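Local coordinates for protein metallo-beta-lactamase (Pseudomonas stutzeri, PDB 4ZEJ) that probably hydrolyses the ring amide of beta-lactam antibiotics with the help of two zinc ions, as a class B metallo-beta-lactamase of the periplasm, at residues S20-G34 / F44-E56. Residues are numbered along the deposited sequence; the frame is centred on the assembly and turned at random.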
# COMPACT_ATOMS: atom_id res chain seq x y z
N SER A 20 -6.42 0.12 9.69
CA SER A 20 -7.74 -0.47 9.75
C SER A 20 -7.61 -1.97 9.85
O SER A 20 -6.49 -2.52 9.72
CB SER A 20 -8.60 -0.07 8.54
OG SER A 20 -8.01 -0.51 7.33
N TYR A 21 -8.73 -2.64 10.09
CA TYR A 21 -8.72 -4.06 10.38
C TYR A 21 -9.78 -4.87 9.65
O TYR A 21 -10.83 -4.35 9.24
CB TYR A 21 -8.95 -4.29 11.86
CG TYR A 21 -8.00 -3.66 12.85
CD1 TYR A 21 -7.02 -4.43 13.46
CD2 TYR A 21 -8.13 -2.32 13.25
CE1 TYR A 21 -6.18 -3.90 14.44
CE2 TYR A 21 -7.28 -1.77 14.20
CZ TYR A 21 -6.31 -2.57 14.80
OH TYR A 21 -5.51 -2.07 15.79
N SER A 22 -9.52 -6.17 9.53
CA SER A 22 -10.56 -7.14 9.14
C SER A 22 -10.32 -8.45 9.85
O SER A 22 -9.19 -8.75 10.22
CB SER A 22 -10.56 -7.36 7.63
OG SER A 22 -11.62 -8.21 7.23
N ARG A 23 -11.39 -9.20 10.08
CA ARG A 23 -11.26 -10.57 10.58
C ARG A 23 -11.16 -11.49 9.37
O ARG A 23 -12.09 -11.54 8.57
CB ARG A 23 -12.43 -10.94 11.48
CG ARG A 23 -12.35 -10.24 12.83
CD ARG A 23 -13.56 -10.57 13.67
NE ARG A 23 -13.58 -9.93 14.99
CZ ARG A 23 -13.13 -10.47 16.13
NH1 ARG A 23 -12.55 -11.68 16.16
NH2 ARG A 23 -13.28 -9.79 17.27
N VAL A 24 -10.03 -12.19 9.23
CA VAL A 24 -9.74 -13.05 8.07
C VAL A 24 -9.68 -14.50 8.54
O VAL A 24 -9.02 -14.80 9.54
CB VAL A 24 -8.38 -12.68 7.43
CG1 VAL A 24 -8.08 -13.58 6.23
CG2 VAL A 24 -8.36 -11.21 7.04
N ASN A 25 -10.36 -15.39 7.83
CA ASN A 25 -10.35 -16.81 8.17
C ASN A 25 -8.92 -17.34 8.30
O ASN A 25 -8.10 -17.11 7.41
CB ASN A 25 -11.12 -17.63 7.14
CG ASN A 25 -12.63 -17.53 7.31
OD1 ASN A 25 -13.11 -17.08 8.35
ND2 ASN A 25 -13.37 -17.99 6.31
N GLY A 26 -8.64 -17.99 9.43
CA GLY A 26 -7.31 -18.57 9.69
C GLY A 26 -6.28 -17.64 10.32
O GLY A 26 -5.23 -18.10 10.77
N PHE A 27 -6.56 -16.34 10.33
CA PHE A 27 -5.65 -15.33 10.88
C PHE A 27 -6.29 -14.50 12.02
O PHE A 27 -5.57 -13.81 12.75
CB PHE A 27 -5.17 -14.38 9.77
CG PHE A 27 -4.26 -15.02 8.73
CD1 PHE A 27 -2.91 -14.65 8.64
CD2 PHE A 27 -4.74 -15.95 7.81
CE1 PHE A 27 -2.07 -15.21 7.68
CE2 PHE A 27 -3.91 -16.52 6.85
CZ PHE A 27 -2.57 -16.14 6.79
N GLY A 28 -7.62 -14.55 12.18
CA GLY A 28 -8.33 -13.67 13.11
C GLY A 28 -8.25 -12.20 12.70
O GLY A 28 -8.23 -11.88 11.51
N LEU A 29 -8.19 -11.30 13.69
CA LEU A 29 -8.14 -9.86 13.44
C LEU A 29 -6.78 -9.46 12.86
O LEU A 29 -5.75 -9.73 13.47
CB LEU A 29 -8.36 -9.07 14.74
CG LEU A 29 -8.59 -7.57 14.53
CD1 LEU A 29 -9.98 -7.30 14.02
CD2 LEU A 29 -8.34 -6.78 15.80
N VAL A 30 -6.78 -8.82 11.70
CA VAL A 30 -5.55 -8.40 11.02
C VAL A 30 -5.56 -6.89 10.84
O VAL A 30 -6.54 -6.32 10.33
CB VAL A 30 -5.38 -9.12 9.66
CG1 VAL A 30 -4.12 -8.63 8.91
CG2 VAL A 30 -5.29 -10.62 9.88
N SER A 31 -4.48 -6.25 11.28
CA SER A 31 -4.28 -4.81 11.07
C SER A 31 -3.64 -4.59 9.69
O SER A 31 -2.85 -5.41 9.22
CB SER A 31 -3.40 -4.21 12.16
OG SER A 31 -2.12 -4.78 12.15
N SER A 32 -3.97 -3.47 9.07
CA SER A 32 -3.53 -3.15 7.72
C SER A 32 -3.21 -1.66 7.63
O SER A 32 -3.96 -0.85 8.18
CB SER A 32 -4.65 -3.49 6.74
OG SER A 32 -4.22 -3.31 5.43
N ASN A 33 -2.12 -1.33 6.93
CA ASN A 33 -1.59 0.04 6.84
C ASN A 33 -1.75 0.66 5.47
O ASN A 33 -1.54 0.00 4.45
CB ASN A 33 -0.09 0.05 7.13
CG ASN A 33 0.25 -0.56 8.47
OD1 ASN A 33 -0.56 -0.57 9.40
ND2 ASN A 33 1.47 -1.07 8.59
N GLY A 34 -2.09 1.95 5.45
CA GLY A 34 -1.98 2.77 4.26
C GLY A 34 -1.57 4.17 4.69
O GLY A 34 -1.31 4.40 5.88
N PHE A 44 -3.51 12.76 -0.94
CA PHE A 44 -3.59 11.57 -1.77
C PHE A 44 -3.52 10.35 -0.86
O PHE A 44 -2.73 10.31 0.09
CB PHE A 44 -2.47 11.56 -2.80
CG PHE A 44 -2.76 10.71 -4.00
CD1 PHE A 44 -3.41 11.24 -5.11
CD2 PHE A 44 -2.40 9.37 -4.03
CE1 PHE A 44 -3.69 10.46 -6.22
CE2 PHE A 44 -2.68 8.58 -5.14
CZ PHE A 44 -3.33 9.13 -6.24
N ILE A 45 -4.37 9.36 -1.16
CA ILE A 45 -4.45 8.15 -0.36
C ILE A 45 -3.59 7.05 -0.99
O ILE A 45 -3.71 6.79 -2.17
CB ILE A 45 -5.94 7.68 -0.24
CG1 ILE A 45 -6.75 8.69 0.58
CG2 ILE A 45 -6.03 6.30 0.40
CD1 ILE A 45 -8.25 8.57 0.42
N VAL A 46 -2.73 6.41 -0.19
CA VAL A 46 -1.96 5.24 -0.63
C VAL A 46 -2.57 4.03 0.08
O VAL A 46 -2.41 3.86 1.29
CB VAL A 46 -0.44 5.36 -0.32
CG1 VAL A 46 0.32 4.14 -0.84
CG2 VAL A 46 0.14 6.64 -0.94
N ASP A 47 -3.28 3.22 -0.71
CA ASP A 47 -4.09 2.08 -0.28
C ASP A 47 -5.32 2.45 0.55
O ASP A 47 -5.27 3.29 1.43
CB ASP A 47 -3.24 1.02 0.41
CG ASP A 47 -2.32 0.30 -0.55
OD1 ASP A 47 -2.72 0.08 -1.72
OD2 ASP A 47 -1.23 -0.11 -0.13
N THR A 48 -6.45 1.82 0.24
CA THR A 48 -7.67 2.10 0.94
C THR A 48 -7.70 1.36 2.26
O THR A 48 -6.99 0.35 2.43
CB THR A 48 -8.94 1.73 0.14
OG1 THR A 48 -9.12 0.31 0.11
CG2 THR A 48 -8.88 2.28 -1.28
N PRO A 49 -8.52 1.84 3.21
CA PRO A 49 -8.87 1.00 4.34
C PRO A 49 -9.57 -0.27 3.90
O PRO A 49 -9.97 -0.40 2.74
CB PRO A 49 -9.80 1.89 5.16
CG PRO A 49 -9.37 3.27 4.82
CD PRO A 49 -9.07 3.19 3.36
N TRP A 50 -9.74 -1.19 4.83
CA TRP A 50 -10.21 -2.54 4.53
C TRP A 50 -11.73 -2.67 4.57
O TRP A 50 -12.23 -3.78 4.58
CB TRP A 50 -9.55 -3.50 5.53
CG TRP A 50 -9.33 -4.92 5.06
CD1 TRP A 50 -10.02 -5.61 4.09
CD2 TRP A 50 -8.38 -5.82 5.59
NE1 TRP A 50 -9.52 -6.89 3.98
CE2 TRP A 50 -8.52 -7.05 4.90
CE3 TRP A 50 -7.40 -5.72 6.60
CZ2 TRP A 50 -7.74 -8.16 5.18
CZ3 TRP A 50 -6.63 -6.83 6.88
CH2 TRP A 50 -6.79 -8.03 6.17
N SER A 51 -12.46 -1.55 4.61
CA SER A 51 -13.92 -1.56 4.56
C SER A 51 -14.47 -0.22 4.07
O SER A 51 -13.78 0.80 4.10
CB SER A 51 -14.52 -1.82 5.94
OG SER A 51 -14.33 -0.70 6.79
N ASP A 52 -15.72 -0.24 3.63
CA ASP A 52 -16.43 0.99 3.26
C ASP A 52 -16.57 1.99 4.39
O ASP A 52 -16.37 3.19 4.19
CB ASP A 52 -17.82 0.67 2.73
CG ASP A 52 -17.80 0.29 1.30
OD1 ASP A 52 -18.86 0.33 0.66
OD2 ASP A 52 -16.70 -0.04 0.79
N ARG A 53 -16.95 1.48 5.56
CA ARG A 53 -17.08 2.28 6.77
C ARG A 53 -15.80 3.07 7.02
O ARG A 53 -15.83 4.28 7.23
CB ARG A 53 -17.37 1.37 7.97
CG ARG A 53 -17.64 2.07 9.30
CD ARG A 53 -17.53 1.07 10.46
NE ARG A 53 -17.81 1.65 11.78
CZ ARG A 53 -19.00 1.68 12.39
NH1 ARG A 53 -20.10 1.18 11.83
NH2 ARG A 53 -19.09 2.23 13.61
N ASP A 54 -14.67 2.38 6.98
CA ASP A 54 -13.39 3.01 7.27
C ASP A 54 -12.91 3.94 6.15
O ASP A 54 -12.27 4.95 6.42
CB ASP A 54 -12.33 1.97 7.62
CG ASP A 54 -12.59 1.31 8.96
OD1 ASP A 54 -12.01 0.24 9.20
OD2 ASP A 54 -13.35 1.85 9.79
N THR A 55 -13.21 3.59 4.90
CA THR A 55 -12.92 4.46 3.77
C THR A 55 -13.69 5.78 3.92
O THR A 55 -13.12 6.84 3.76
CB THR A 55 -13.23 3.76 2.42
OG1 THR A 55 -12.39 2.61 2.30
CG2 THR A 55 -12.98 4.68 1.23
N GLU A 56 -14.97 5.69 4.27
CA GLU A 56 -15.76 6.90 4.54
C GLU A 56 -15.17 7.76 5.67
O GLU A 56 -15.07 8.98 5.54
CB GLU A 56 -17.22 6.55 4.82
CG GLU A 56 -18.09 7.78 5.03
CD GLU A 56 -19.59 7.54 4.90
OE1 GLU A 56 -20.04 6.53 4.33
OE2 GLU A 56 -20.34 8.42 5.36
O HOH W 1 -10.78 -0.93 11.16
O HOH W 2 -11.75 -2.11 7.77
O HOH W 3 -13.22 -5.68 6.33
O HOH W 4 -5.96 -1.42 4.71
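Trp-50 lays its indole across the hairpin formed by strands 15-24 and 30-39, and it buries more surface than any other residue of the contact. One face is taken by Ser-22, whose CB sits 3.5 Å from the centroid of the five-membered ring and 18° off its normal, a CH-pi contact. The six-membered ring reaches further along the hairpin: Trp-50 CZ2 meets Val-24 CG2 at 3.6 Å, the two side chains crossing at about a right angle, while Val-30 CG1 lies in the ring plane at the edge, 3.7 Å from Trp-50 CZ3. Ser-32 CB comes in obliquely on Trp-50 CE3 at 3.5 Å. With CG swung nearly opposite the backbone N (chi1 -151°), the ring is carried out over the strands.

At the root of this side chain, Ser-20 turns OG into the space between its own N and carbonyl carbon (chi1 61°). There it accepts a moderately bent hydrogen bond from Trp-50 N, 3.1 Å long, and rests on Pro-49 CA and CB. Asp-54, in the first turn of the helix that Ser-51 N-caps, grips strand 15-24 through water: OD1 receives protons from two waters, one accepting from Tyr-21 N and the other donating to Tyr-21 O.

The contact joins hairpin and helix-entry turn within the alpha-beta/beta-alpha sandwich of the metallo-beta-lactamases. Trp-50 also touches Glu-79 and the zinc ligand Asp-80, and Val-30 lies close to His-199, another ligand of the same zinc. Ser-20 thus holds the backbone of Trp-50, while carbon contacts hold its indole beside the second zinc site, consistent with a part in shaping that side.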